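Local coordinates for Lmo1499 protein (Listeria monocytogenes, PDB 4IIW) that probably acts as a lytic transglycosylase at the cell membrane, cutting nascent peptidoglycan strands from within to end their elongation, at residues 110-122 against 170-183. Sequence-based numbering, arbitrary orientation.
Sequences KLVIPEGYTLDQI and HPLEGYLYPATYTF. With SO4 (sulfate ion), chain O.
Leu-119, in the first turn of helix 119-129, and Glu-173 meet at the tightly packed end of this contact. Leu-119 N gives a hydrogen bond to Glu-173 OE2 (2.8 Å), reaching the syn side of the carboxylate 20° out of its plane; the bend in the glutamate chain (chi2 74°) turns the carboxylate to this helix start, and Tyr-264 binds OE1. The leucine side chain divides its branches: CD1 lies 3.6 Å from His-170 CB, and CD2 packs 3.7 Å from Leu-176 CD2. Ile-122 CD1 adds a contact with Leu-176 CB at 3.8 Å, and Met-142 of helix 135-143 touches Leu-119, Ile-122 and Leu-176. Thr-118, the N-cap, and Gln-121 form a capping box, its bond from Gln-121 N to Thr-118 OG1 weak. Toward the other end the segments become a short antiparallel ladder, strand 111-112 against 180-181, within the YceG-like fold. Leu-111 and Tyr-181 form its hydrogen-bonded pair, with Tyr-181 N to Leu-111 O at 2.9 Å, and Ile-113 N also bonds Ala-179 O. On the face of Leu-111 and Tyr-181, both buried, Leu-111 CD2 touches Phe-183 CE2 at 4.1 Å, while Ile-113 CG1 approaches the Tyr-181 ring, the two side chains nearly perpendicular. On the other face Val-112 lies obliquely across Thr-180, and Lys-327 of the second subunit packs on Val-112. Lys-110 and Thr-182 are solvent-exposed, side by side, CG to CG2 3.6 Å.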
# COMPACT_ATOMS: atom_id res chain seq x y z
N LYS B 110 22.88 19.38 29.89
CA LYS B 110 23.93 19.28 30.93
C LYS B 110 24.30 17.83 31.23
O LYS B 110 23.55 16.92 30.92
CB LYS B 110 23.44 19.97 32.22
CG LYS B 110 23.07 21.45 32.03
CD LYS B 110 22.42 22.03 33.27
CE LYS B 110 22.05 23.49 33.09
NZ LYS B 110 21.40 24.03 34.33
N LEU B 111 25.47 17.65 31.85
CA LEU B 111 25.95 16.32 32.23
C LEU B 111 25.63 16.05 33.69
O LEU B 111 26.28 16.60 34.57
CB LEU B 111 27.45 16.24 32.01
CG LEU B 111 28.14 14.92 32.31
CD1 LEU B 111 27.41 13.71 31.69
CD2 LEU B 111 29.59 15.02 31.81
N VAL B 112 24.61 15.23 33.95
CA VAL B 112 24.19 14.92 35.31
C VAL B 112 24.75 13.57 35.76
O VAL B 112 24.58 12.58 35.07
CB VAL B 112 22.65 14.89 35.44
CG1 VAL B 112 22.24 14.69 36.89
CG2 VAL B 112 22.04 16.17 34.87
N ILE B 113 25.42 13.54 36.90
CA ILE B 113 25.98 12.30 37.44
C ILE B 113 25.35 12.01 38.81
O ILE B 113 25.66 12.68 39.80
CB ILE B 113 27.52 12.37 37.59
CG1 ILE B 113 28.19 12.68 36.23
CG2 ILE B 113 28.05 11.07 38.13
CD1 ILE B 113 27.94 11.63 35.16
N PRO B 114 24.46 11.03 38.88
CA PRO B 114 23.83 10.74 40.15
C PRO B 114 24.67 9.90 41.11
O PRO B 114 25.71 9.34 40.73
CB PRO B 114 22.57 9.93 39.75
CG PRO B 114 22.55 9.88 38.23
CD PRO B 114 23.96 10.17 37.80
N GLU B 115 24.20 9.82 42.34
CA GLU B 115 24.80 9.01 43.39
C GLU B 115 24.61 7.51 43.09
O GLU B 115 23.66 7.12 42.42
CB GLU B 115 24.09 9.27 44.70
CG GLU B 115 24.10 10.70 45.14
CD GLU B 115 23.13 10.94 46.27
OE1 GLU B 115 22.48 9.97 46.75
OE2 GLU B 115 23.01 12.12 46.70
N GLY B 116 25.50 6.69 43.62
CA GLY B 116 25.40 5.24 43.43
C GLY B 116 25.82 4.75 42.07
O GLY B 116 25.57 3.60 41.72
N TYR B 117 26.48 5.62 41.31
CA TYR B 117 26.96 5.29 39.99
C TYR B 117 28.41 4.83 39.98
O TYR B 117 29.25 5.37 40.70
CB TYR B 117 26.80 6.49 39.04
CG TYR B 117 25.56 6.46 38.20
CD1 TYR B 117 24.34 6.10 38.76
CD2 TYR B 117 25.58 6.86 36.86
CE1 TYR B 117 23.18 6.08 37.99
CE2 TYR B 117 24.41 6.84 36.08
CZ TYR B 117 23.21 6.45 36.66
OH TYR B 117 22.03 6.41 35.95
N THR B 118 28.68 3.85 39.12
CA THR B 118 30.01 3.30 38.91
C THR B 118 30.64 4.04 37.75
O THR B 118 29.96 4.76 37.01
CB THR B 118 29.92 1.85 38.49
OG1 THR B 118 29.29 1.77 37.19
CG2 THR B 118 29.10 1.06 39.51
N LEU B 119 31.93 3.84 37.53
CA LEU B 119 32.61 4.51 36.41
C LEU B 119 31.99 4.10 35.06
O LEU B 119 31.93 4.89 34.14
CB LEU B 119 34.12 4.21 36.39
CG LEU B 119 34.98 4.59 37.60
CD1 LEU B 119 36.43 4.19 37.32
CD2 LEU B 119 34.90 6.07 37.94
N ASP B 120 31.50 2.87 34.96
CA ASP B 120 30.92 2.42 33.69
C ASP B 120 29.68 3.26 33.33
O ASP B 120 29.51 3.70 32.19
CB ASP B 120 30.54 0.93 33.73
CG ASP B 120 30.63 0.27 32.36
OD1 ASP B 120 31.78 -0.02 31.94
OD2 ASP B 120 29.58 0.02 31.72
N GLN B 121 28.84 3.50 34.34
CA GLN B 121 27.61 4.28 34.17
C GLN B 121 27.91 5.75 33.91
O GLN B 121 27.21 6.41 33.14
CB GLN B 121 26.70 4.10 35.40
CG GLN B 121 26.22 2.67 35.60
CD GLN B 121 25.52 2.43 36.94
OE1 GLN B 121 25.97 2.88 37.98
NE2 GLN B 121 24.45 1.65 36.90
N ILE B 122 28.96 6.25 34.55
CA ILE B 122 29.38 7.63 34.34
C ILE B 122 29.83 7.73 32.90
O ILE B 122 29.57 8.73 32.23
CB ILE B 122 30.51 8.04 35.32
CG1 ILE B 122 29.97 8.05 36.76
CG2 ILE B 122 31.06 9.45 34.99
CD1 ILE B 122 31.05 8.27 37.84
N HIS B 170 39.26 -0.58 39.24
CA HIS B 170 39.36 0.71 38.54
C HIS B 170 39.79 1.81 39.51
O HIS B 170 39.00 2.30 40.29
CB HIS B 170 38.03 1.06 37.88
CG HIS B 170 37.48 -0.03 37.02
ND1 HIS B 170 38.13 -0.48 35.88
CD2 HIS B 170 36.33 -0.75 37.10
CE1 HIS B 170 37.41 -1.44 35.32
NE2 HIS B 170 36.31 -1.62 36.04
N PRO B 171 41.05 2.22 39.43
CA PRO B 171 41.61 3.18 40.37
C PRO B 171 40.72 4.34 40.84
O PRO B 171 40.69 4.62 42.03
CB PRO B 171 42.83 3.70 39.63
CG PRO B 171 43.25 2.54 38.80
CD PRO B 171 41.99 1.92 38.34
N LEU B 172 40.00 4.99 39.93
CA LEU B 172 39.19 6.17 40.29
C LEU B 172 37.75 5.85 40.66
O LEU B 172 36.91 6.75 40.84
CB LEU B 172 39.24 7.22 39.17
CG LEU B 172 40.66 7.75 38.85
CD1 LEU B 172 40.65 8.62 37.60
CD2 LEU B 172 41.24 8.55 40.01
N GLU B 173 37.43 4.57 40.81
CA GLU B 173 36.08 4.19 41.19
C GLU B 173 35.79 4.92 42.49
O GLU B 173 36.56 4.83 43.43
CB GLU B 173 35.96 2.68 41.37
CG GLU B 173 34.53 2.20 41.49
CD GLU B 173 33.78 2.22 40.16
OE1 GLU B 173 34.09 1.39 39.26
OE2 GLU B 173 32.85 3.03 40.02
N GLY B 174 34.72 5.69 42.52
CA GLY B 174 34.31 6.44 43.71
C GLY B 174 34.81 7.87 43.81
O GLY B 174 34.34 8.64 44.64
N TYR B 175 35.77 8.23 42.95
CA TYR B 175 36.38 9.57 43.00
C TYR B 175 35.78 10.62 42.05
O TYR B 175 36.20 11.76 42.05
CB TYR B 175 37.88 9.44 42.79
CG TYR B 175 38.58 8.81 43.95
CD1 TYR B 175 38.67 7.43 44.09
CD2 TYR B 175 39.18 9.60 44.92
CE1 TYR B 175 39.34 6.85 45.17
CE2 TYR B 175 39.84 9.03 46.01
CZ TYR B 175 39.93 7.66 46.13
OH TYR B 175 40.60 7.13 47.22
N LEU B 176 34.78 10.24 41.27
CA LEU B 176 34.07 11.18 40.39
C LEU B 176 32.75 11.57 41.09
O LEU B 176 31.81 10.79 41.15
CB LEU B 176 33.82 10.54 39.03
CG LEU B 176 35.08 10.38 38.15
CD1 LEU B 176 36.22 9.73 38.87
CD2 LEU B 176 34.72 9.61 36.89
N TYR B 177 32.71 12.78 41.62
CA TYR B 177 31.59 13.26 42.44
C TYR B 177 30.27 13.36 41.69
O TYR B 177 30.24 13.74 40.52
CB TYR B 177 31.96 14.63 43.04
CG TYR B 177 31.11 15.08 44.21
CD1 TYR B 177 31.32 14.55 45.49
CD2 TYR B 177 30.11 16.06 44.06
CE1 TYR B 177 30.54 14.95 46.58
CE2 TYR B 177 29.33 16.48 45.16
CZ TYR B 177 29.56 15.91 46.41
OH TYR B 177 28.80 16.30 47.48
N PRO B 178 29.15 13.02 42.37
CA PRO B 178 27.85 13.17 41.76
C PRO B 178 27.37 14.63 41.86
O PRO B 178 27.25 15.16 42.94
CB PRO B 178 26.96 12.23 42.56
CG PRO B 178 27.60 12.07 43.85
CD PRO B 178 29.06 12.39 43.70
N ALA B 179 27.12 15.25 40.71
CA ALA B 179 26.67 16.62 40.61
C ALA B 179 26.31 16.87 39.15
O ALA B 179 26.31 15.95 38.33
CB ALA B 179 27.77 17.59 41.06
N THR B 180 25.97 18.11 38.83
CA THR B 180 25.64 18.50 37.47
C THR B 180 26.80 19.30 36.99
O THR B 180 27.23 20.20 37.68
CB THR B 180 24.37 19.34 37.42
OG1 THR B 180 23.27 18.53 37.83
CG2 THR B 180 24.09 19.84 36.01
N TYR B 181 27.32 18.97 35.83
CA TYR B 181 28.48 19.67 35.27
C TYR B 181 28.12 20.21 33.90
O TYR B 181 27.24 19.65 33.25
CB TYR B 181 29.64 18.69 35.09
CG TYR B 181 30.02 17.95 36.35
CD1 TYR B 181 29.36 16.78 36.72
CD2 TYR B 181 31.05 18.42 37.16
CE1 TYR B 181 29.71 16.11 37.88
CE2 TYR B 181 31.41 17.76 38.32
CZ TYR B 181 30.74 16.61 38.68
OH TYR B 181 31.12 15.95 39.83
N THR B 182 28.78 21.30 33.49
CA THR B 182 28.59 21.88 32.15
C THR B 182 29.95 22.35 31.64
O THR B 182 30.83 22.67 32.44
CB THR B 182 27.61 23.06 32.14
OG1 THR B 182 28.21 24.16 32.82
CG2 THR B 182 26.31 22.71 32.84
N PHE B 183 30.13 22.38 30.33
CA PHE B 183 31.42 22.73 29.74
C PHE B 183 31.29 23.76 28.65
O PHE B 183 30.46 23.61 27.76
CB PHE B 183 32.09 21.45 29.22
CG PHE B 183 32.30 20.43 30.29
CD1 PHE B 183 33.46 20.41 31.02
CD2 PHE B 183 31.30 19.55 30.62
CE1 PHE B 183 33.64 19.51 32.05
CE2 PHE B 183 31.47 18.63 31.64
CZ PHE B 183 32.65 18.62 32.36
S SO4 O . 24.99 20.28 41.79
O1 SO4 O . 25.98 21.20 42.35
O2 SO4 O . 25.50 19.76 40.53
O3 SO4 O . 24.76 19.17 42.71
O4 SO4 O . 23.73 20.98 41.57